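Local coordinates for protein triacylglycerol lipase (Clostridium botulinum, PDB 5AH1) that hydrolyses ester bonds, including those of synthetic polyesters, as a zinc-binding triacylglycerol lipase of the alpha/beta-hydrolase class, at residues 56-61 and 437-442; 265-270 and 282-287. All coordinates share one frame; numbering follows the deposited sequence.

Contact 1: 56-61 and 437-442; sequences PPLKFP and KDWYMD
Phe60 and Trp439 bring the extended loop 56-61 closest to the first turns of helix 437-448, their CA atoms 4.9 Å apart. The Trp439 indole is sandwiched between two loop side chains. Over one face lies Leu58, whose CD2 makes a CH-pi contact 3.8 Å from the centroid of the five-membered ring. Over the other face Phe60 turns its edge inward, CD1 coming to 3.7 Å from Trp439 CE2, in a T-shaped stack with planes at 64°. Phe60 CG, anti to the backbone N (chi1 -171°), carries the ring to the indole. Phe60 CB also packs on Asp442 CB at 3.7 Å. Polar groups are joined through water: one links Leu58 O to Trp439 N, a second takes the indole N-H of Trp439 NE1 (3.0 Å) and donates to Lys59 O, and a third accepts from Phe60 N and donates to Asp442 OD2. The contact packs the loop between helix 49-54 and strand 80-83 on the last helix, at the surface of the alpha/beta-hydrolase fold. Trp331, at the end of strand 327-331 of the parallel sheet, and Tyr443 extend the aromatic cluster, and Tyr440 and Met441 pack the helix on helix 106-112.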
loop_
_atom_site.group_PDB
_atom_site.type_symbol
_atom_site.label_atom_id
_atom_site.label_comp_id
_atom_site.label_asym_id
_atom_site.label_seq_id
_atom_site.Cartn_x
_atom_site.Cartn_y
_atom_site.Cartn_z
ATOM N N PRO A 56 12.874 20.538 -3.450
ATOM C CA PRO A 56 13.209 20.139 -4.823
ATOM C C PRO A 56 12.195 19.141 -5.359
ATOM O O PRO A 56 11.897 18.165 -4.682
ATOM C CB PRO A 56 14.578 19.466 -4.676
ATOM C CG PRO A 56 15.118 19.953 -3.375
ATOM C CD PRO A 56 13.939 20.181 -2.498
ATOM N N PRO A 57 11.650 19.381 -6.551
ATOM C CA PRO A 57 10.673 18.410 -7.047
ATOM C C PRO A 57 11.300 17.071 -7.424
ATOM O O PRO A 57 12.383 17.006 -7.998
ATOM C CB PRO A 57 10.095 19.093 -8.289
ATOM C CG PRO A 57 11.125 20.069 -8.708
ATOM C CD PRO A 57 11.820 20.520 -7.467
ATOM N N LEU A 58 10.605 15.990 -7.095
ATOM C CA LEU A 58 11.030 14.674 -7.535
ATOM C C LEU A 58 10.872 14.613 -9.044
ATOM O O LEU A 58 9.854 15.046 -9.575
ATOM C CB LEU A 58 10.181 13.588 -6.867
ATOM C CG LEU A 58 10.754 12.174 -6.919
ATOM C CD1 LEU A 58 12.014 12.075 -6.065
ATOM C CD2 LEU A 58 9.714 11.160 -6.446
ATOM N N LYS A 59 11.873 14.074 -9.730
ATOM C CA LYS A 59 11.863 14.003 -11.186
ATOM C C LYS A 59 11.497 12.622 -11.700
ATOM O O LYS A 59 12.134 11.613 -11.355
ATOM C CB LYS A 59 13.223 14.417 -11.737
ATOM C CG LYS A 59 13.603 15.834 -11.368
ATOM C CD LYS A 59 14.967 16.199 -11.922
ATOM C CE LYS A 59 15.319 17.656 -11.648
ATOM N NZ LYS A 59 16.409 18.124 -12.559
ATOM N N PHE A 60 10.469 12.576 -12.542
ATOM C CA PHE A 60 10.070 11.313 -13.130
ATOM C C PHE A 60 11.197 10.911 -14.094
ATOM O O PHE A 60 11.679 11.740 -14.858
ATOM C CB PHE A 60 8.718 11.436 -13.823
ATOM C CG PHE A 60 8.165 10.129 -14.248
ATOM C CD1 PHE A 60 7.502 9.328 -13.330
ATOM C CD2 PHE A 60 8.333 9.665 -15.542
ATOM C CE1 PHE A 60 7.020 8.083 -13.687
ATOM C CE2 PHE A 60 7.846 8.419 -15.911
ATOM C CZ PHE A 60 7.178 7.637 -14.985
ATOM N N PRO A 61 11.651 9.655 -14.042
ATOM C CA PRO A 61 12.964 9.352 -14.638
ATOM C C PRO A 61 12.998 9.034 -16.131
ATOM O O PRO A 61 14.081 9.074 -16.695
ATOM C CB PRO A 61 13.413 8.123 -13.854
ATOM C CG PRO A 61 12.132 7.443 -13.527
ATOM C CD PRO A 61 11.175 8.545 -13.196
ATOM N N LYS A 437 4.313 16.337 -6.772
ATOM C CA LYS A 437 3.134 16.443 -7.633
ATOM C C LYS A 437 3.498 16.294 -9.113
ATOM O O LYS A 437 2.789 15.632 -9.875
ATOM C CB LYS A 437 2.343 17.727 -7.360
ATOM C CG LYS A 437 3.062 19.011 -7.704
ATOM C CD LYS A 437 2.262 20.214 -7.225
ATOM C CE LYS A 437 2.976 21.519 -7.537
ATOM N NZ LYS A 437 2.238 22.707 -7.014
ATOM N N ASP A 438 4.613 16.877 -9.527
ATOM C CA ASP A 438 5.019 16.775 -10.930
ATOM C C ASP A 438 5.360 15.340 -11.322
ATOM O O ASP A 438 5.069 14.902 -12.428
ATOM C CB ASP A 438 6.189 17.714 -11.213
ATOM C CG ASP A 438 5.781 19.171 -11.136
ATOM O OD1 ASP A 438 4.784 19.533 -11.796
ATOM O OD2 ASP A 438 6.439 19.942 -10.405
ATOM N N TRP A 439 5.953 14.597 -10.396
ATOM C CA TRP A 439 6.254 13.191 -10.629
ATOM C C TRP A 439 4.968 12.426 -10.933
ATOM O O TRP A 439 4.896 11.664 -11.915
ATOM C CB TRP A 439 6.978 12.609 -9.419
ATOM C CG TRP A 439 7.529 11.202 -9.593
ATOM C CD1 TRP A 439 8.820 10.861 -9.845
ATOM C CD2 TRP A 439 6.810 9.960 -9.454
ATOM N NE1 TRP A 439 8.954 9.497 -9.909
ATOM C CE2 TRP A 439 7.735 8.919 -9.673
ATOM C CE3 TRP A 439 5.480 9.629 -9.176
ATOM C CZ2 TRP A 439 7.370 7.573 -9.643
ATOM C CZ3 TRP A 439 5.122 8.296 -9.142
ATOM C CH2 TRP A 439 6.062 7.281 -9.374
ATOM N N TYR A 440 3.944 12.635 -10.109
ATOM C CA TYR A 440 2.677 11.953 -10.323
ATOM C C TYR A 440 1.975 12.384 -11.612
ATOM O O TYR A 440 1.388 11.550 -12.303
ATOM C CB TYR A 440 1.754 12.125 -9.114
ATOM C CG TYR A 440 2.134 11.213 -7.981
ATOM C CD1 TYR A 440 3.060 11.600 -7.027
ATOM C CD2 TYR A 440 1.601 9.935 -7.901
ATOM C CE1 TYR A 440 3.426 10.748 -6.009
ATOM C CE2 TYR A 440 1.956 9.077 -6.879
ATOM C CZ TYR A 440 2.876 9.491 -5.948
ATOM O OH TYR A 440 3.230 8.622 -4.941
ATOM N N MET A 441 2.035 13.671 -11.950
ATOM C CA MET A 441 1.437 14.137 -13.200
ATOM C C MET A 441 2.144 13.513 -14.408
ATOM O O MET A 441 1.491 13.077 -15.363
ATOM C CB MET A 441 1.428 15.667 -13.245
ATOM C CG MET A 441 0.389 16.230 -12.249
ATOM S SD MET A 441 0.216 17.993 -12.197
ATOM C CE MET A 441 1.743 18.410 -11.403
ATOM N N ASP A 442 3.472 13.447 -14.351
ATOM C CA ASP A 442 4.233 12.806 -15.411
ATOM C C ASP A 442 3.946 11.315 -15.481
ATOM O O ASP A 442 3.912 10.748 -16.565
ATOM C CB ASP A 442 5.738 13.050 -15.241
ATOM C CG ASP A 442 6.151 14.460 -15.633
ATOM O OD1 ASP A 442 5.328 15.194 -16.227
ATOM O OD2 ASP A 442 7.308 14.831 -15.339
HETATM O O HOH W 1 7.557 15.949 -8.385
HETATM O O HOH W 2 11.895 9.138 -9.647
HETATM O O HOH W 3 8.765 14.771 -13.023
#

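Contact 2: 265-270 and 282-287; sequences SIYDLK and ESQRDY
Gln284, in the first turn of helix 284-292, reaches across to loop 265-270 and can be followed atom by atom. Gln284 CB lies 4.0 Å from Ser265 OG. CG stands anti to the backbone N, and a bend at chi2 (80°) places CD near Ser265 CA and the Tyr267 carbonyl. At the tip the two amide atoms part company. Gln284 NE2 donates to Tyr267 O at 3.0 Å in a fairly straight bond (159° at the hydrogen), with the acceptor close to the amide plane. The same nitrogen rides over the centre of the Tyr267 ring, 3.3 Å above its plane, and the amide stands almost perpendicular to the ring (88°). OE1 accepts from a water that also donates to Tyr267 O, and from Lys278 NZ, which leaves the amide rotation well defined.

One turn along, Tyr287 makes the second link. Tyr287 OH accepts from Leu269 N at 2.9 Å, the nitrogen lying near the plane of the ring, and Leu269 CB packs against the same oxygen at 3.3 Å. Asp268 OD1 accepts from Lys270 N from above the carboxylate plane, and Lys270 NZ donates to Asp268 O, so the loop is also braced from within. Outside, Asp268 OD2 bridges to Arg161 and Lys270 NZ to Glu93, while Tyr267 OH donates to Leu262 O.

Two motifs frame the junction: an Asx turn at Asp268, and an N-cap at Ser283, whose OG accepts from Asp286 N. Beside them, Gln284 and Tyr287 of the capped first turn of helix 284-292 hold the loop that follows helix 242-257.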
loop_
_atom_site.group_PDB
_atom_site.type_symbol
_atom_site.label_atom_id
_atom_site.label_comp_id
_atom_site.label_asym_id
_atom_site.label_seq_id
_atom_site.Cartn_x
_atom_site.Cartn_y
_atom_site.Cartn_z
ATOM N N SER A 265 -11.508 12.103 17.454
ATOM C CA SER A 265 -12.274 11.277 16.525
ATOM C C SER A 265 -12.121 11.766 15.098
ATOM O O SER A 265 -13.052 12.313 14.520
ATOM C CB SER A 265 -13.752 11.271 16.914
ATOM O OG SER A 265 -13.897 10.817 18.236
ATOM N N ILE A 266 -10.941 11.553 14.528
ATOM C CA ILE A 266 -10.649 12.020 13.179
ATOM C C ILE A 266 -10.121 10.881 12.304
ATOM O O ILE A 266 -9.619 11.119 11.209
ATOM C CB ILE A 266 -9.687 13.234 13.198
ATOM C CG1 ILE A 266 -8.314 12.860 13.767
ATOM C CG2 ILE A 266 -10.325 14.376 13.979
ATOM C CD1 ILE A 266 -7.288 14.001 13.728
ATOM N N TYR A 267 -10.244 9.643 12.780
ATOM C CA TYR A 267 -9.937 8.471 11.965
ATOM C C TYR A 267 -10.648 7.240 12.521
ATOM O O TYR A 267 -10.984 7.178 13.693
ATOM C CB TYR A 267 -8.421 8.238 11.853
ATOM C CG TYR A 267 -7.722 8.030 13.163
ATOM C CD1 TYR A 267 -7.314 9.113 13.933
ATOM C CD2 TYR A 267 -7.490 6.757 13.651
ATOM C CE1 TYR A 267 -6.681 8.934 15.142
ATOM C CE2 TYR A 267 -6.858 6.565 14.850
ATOM C CZ TYR A 267 -6.464 7.650 15.604
ATOM O OH TYR A 267 -5.842 7.417 16.805
ATOM N N ASP A 268 -10.872 6.270 11.645
ATOM C CA ASP A 268 -11.674 5.079 11.919
ATOM C C ASP A 268 -10.831 3.900 11.443
ATOM O O ASP A 268 -10.312 3.918 10.328
ATOM C CB ASP A 268 -12.984 5.225 11.124
ATOM C CG ASP A 268 -13.931 4.024 11.222
ATOM O OD1 ASP A 268 -13.597 2.967 11.802
ATOM O OD2 ASP A 268 -15.060 4.165 10.683
ATOM N N LEU A 269 -10.640 2.903 12.297
ATOM C CA LEU A 269 -9.831 1.727 11.940
ATOM C C LEU A 269 -10.601 0.701 11.111
ATOM O O LEU A 269 -10.007 -0.231 10.577
ATOM C CB LEU A 269 -9.248 1.058 13.176
ATOM C CG LEU A 269 -8.351 1.962 14.016
ATOM C CD1 LEU A 269 -7.981 1.272 15.317
ATOM C CD2 LEU A 269 -7.106 2.381 13.246
ATOM N N LYS A 270 -11.914 0.882 10.985
ATOM C CA LYS A 270 -12.729 0.132 10.025
ATOM C C LYS A 270 -12.676 -1.381 10.235
ATOM O O LYS A 270 -12.732 -2.150 9.277
ATOM C CB LYS A 270 -12.342 0.510 8.586
ATOM C CG LYS A 270 -12.229 2.019 8.386
ATOM C CD LYS A 270 -12.035 2.463 6.927
ATOM C CE LYS A 270 -11.942 3.975 6.834
ATOM N NZ LYS A 270 -10.739 4.532 7.477
ATOM N N GLU A 282 -18.184 5.810 23.441
ATOM C CA GLU A 282 -16.785 5.491 23.698
ATOM C C GLU A 282 -15.897 6.590 23.145
ATOM O O GLU A 282 -16.134 7.094 22.053
ATOM C CB GLU A 282 -16.433 4.159 23.045
ATOM C CG GLU A 282 -15.064 3.624 23.426
ATOM C CD GLU A 282 -14.753 2.288 22.779
ATOM O OE1 GLU A 282 -15.219 2.040 21.645
ATOM O OE2 GLU A 282 -14.027 1.480 23.394
ATOM N N SER A 283 -14.893 6.987 23.916
ATOM C CA SER A 283 -13.926 7.969 23.439
ATOM C C SER A 283 -12.967 7.352 22.436
ATOM O O SER A 283 -12.784 6.137 22.413
ATOM C CB SER A 283 -13.119 8.515 24.609
ATOM O OG SER A 283 -12.300 7.500 25.153
ATOM N N GLN A 284 -12.322 8.194 21.632
ATOM C CA GLN A 284 -11.312 7.699 20.707
ATOM C C GLN A 284 -10.194 6.986 21.461
ATOM O O GLN A 284 -9.727 5.938 21.023
ATOM C CB GLN A 284 -10.752 8.830 19.836
ATOM C CG GLN A 284 -9.812 8.373 18.722
ATOM C CD GLN A 284 -10.539 7.826 17.501
ATOM O OE1 GLN A 284 -11.756 7.665 17.504
ATOM N NE2 GLN A 284 -9.793 7.552 16.449
ATOM N N ARG A 285 -9.764 7.534 22.592
ATOM C CA ARG A 285 -8.688 6.904 23.347
ATOM C C ARG A 285 -9.080 5.509 23.834
ATOM O O ARG A 285 -8.277 4.583 23.774
ATOM C CB ARG A 285 -8.277 7.778 24.530
ATOM C CG ARG A 285 -7.184 7.166 25.397
ATOM C CD ARG A 285 -7.778 6.425 26.594
ATOM N NE ARG A 285 -6.805 5.553 27.244
ATOM C CZ ARG A 285 -5.963 5.936 28.196
ATOM N NH1 ARG A 285 -5.953 7.195 28.627
ATOM N NH2 ARG A 285 -5.122 5.056 28.720
ATOM N N ASP A 286 -10.298 5.357 24.345
ATOM C CA ASP A 286 -10.726 4.059 24.845
ATOM C C ASP A 286 -10.871 3.054 23.700
ATOM O O ASP A 286 -10.530 1.876 23.841
ATOM C CB ASP A 286 -12.021 4.196 25.642
ATOM C CG ASP A 286 -11.793 4.766 27.038
ATOM O OD1 ASP A 286 -10.625 4.864 27.479
ATOM O OD2 ASP A 286 -12.788 5.085 27.715
ATOM N N TYR A 287 -11.317 3.541 22.550
ATOM C CA TYR A 287 -11.472 2.715 21.351
ATOM C C TYR A 287 -10.118 2.208 20.870
ATOM O O TYR A 287 -9.963 1.018 20.600
ATOM C CB TYR A 287 -12.175 3.571 20.301
ATOM C CG TYR A 287 -12.099 3.143 18.849
ATOM C CD1 TYR A 287 -12.577 1.912 18.414
ATOM C CD2 TYR A 287 -11.607 4.014 17.890
ATOM C CE1 TYR A 287 -12.523 1.550 17.057
ATOM C CE2 TYR A 287 -11.559 3.671 16.543
ATOM C CZ TYR A 287 -12.015 2.439 16.122
ATOM O OH TYR A 287 -11.968 2.111 14.779
HETATM O O HOH W 4 -13.593 7.087 15.271
#

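In the fold
Contacts 1 and 2 lie in separate regions of the chain, their centres 35 Å apart and their nearest atoms about 19 Å apart, so they do not touch. Along the sequence contact 2 is nested inside the long loop that contact 1 closes, a span that includes all seven strands of the parallel sheet. Contact 1 is a surface contact, with the side chain of Leu58 about 11 Å from a potassium ion. Contact 2 is mostly buried, and the side chain of Lys270 in it is about 12 Å from the zinc ion held by Asp130, His150, His156 and Asp302. A probable nucleophile elbow, with Ser182 following strand 176-181, belongs to neither contact.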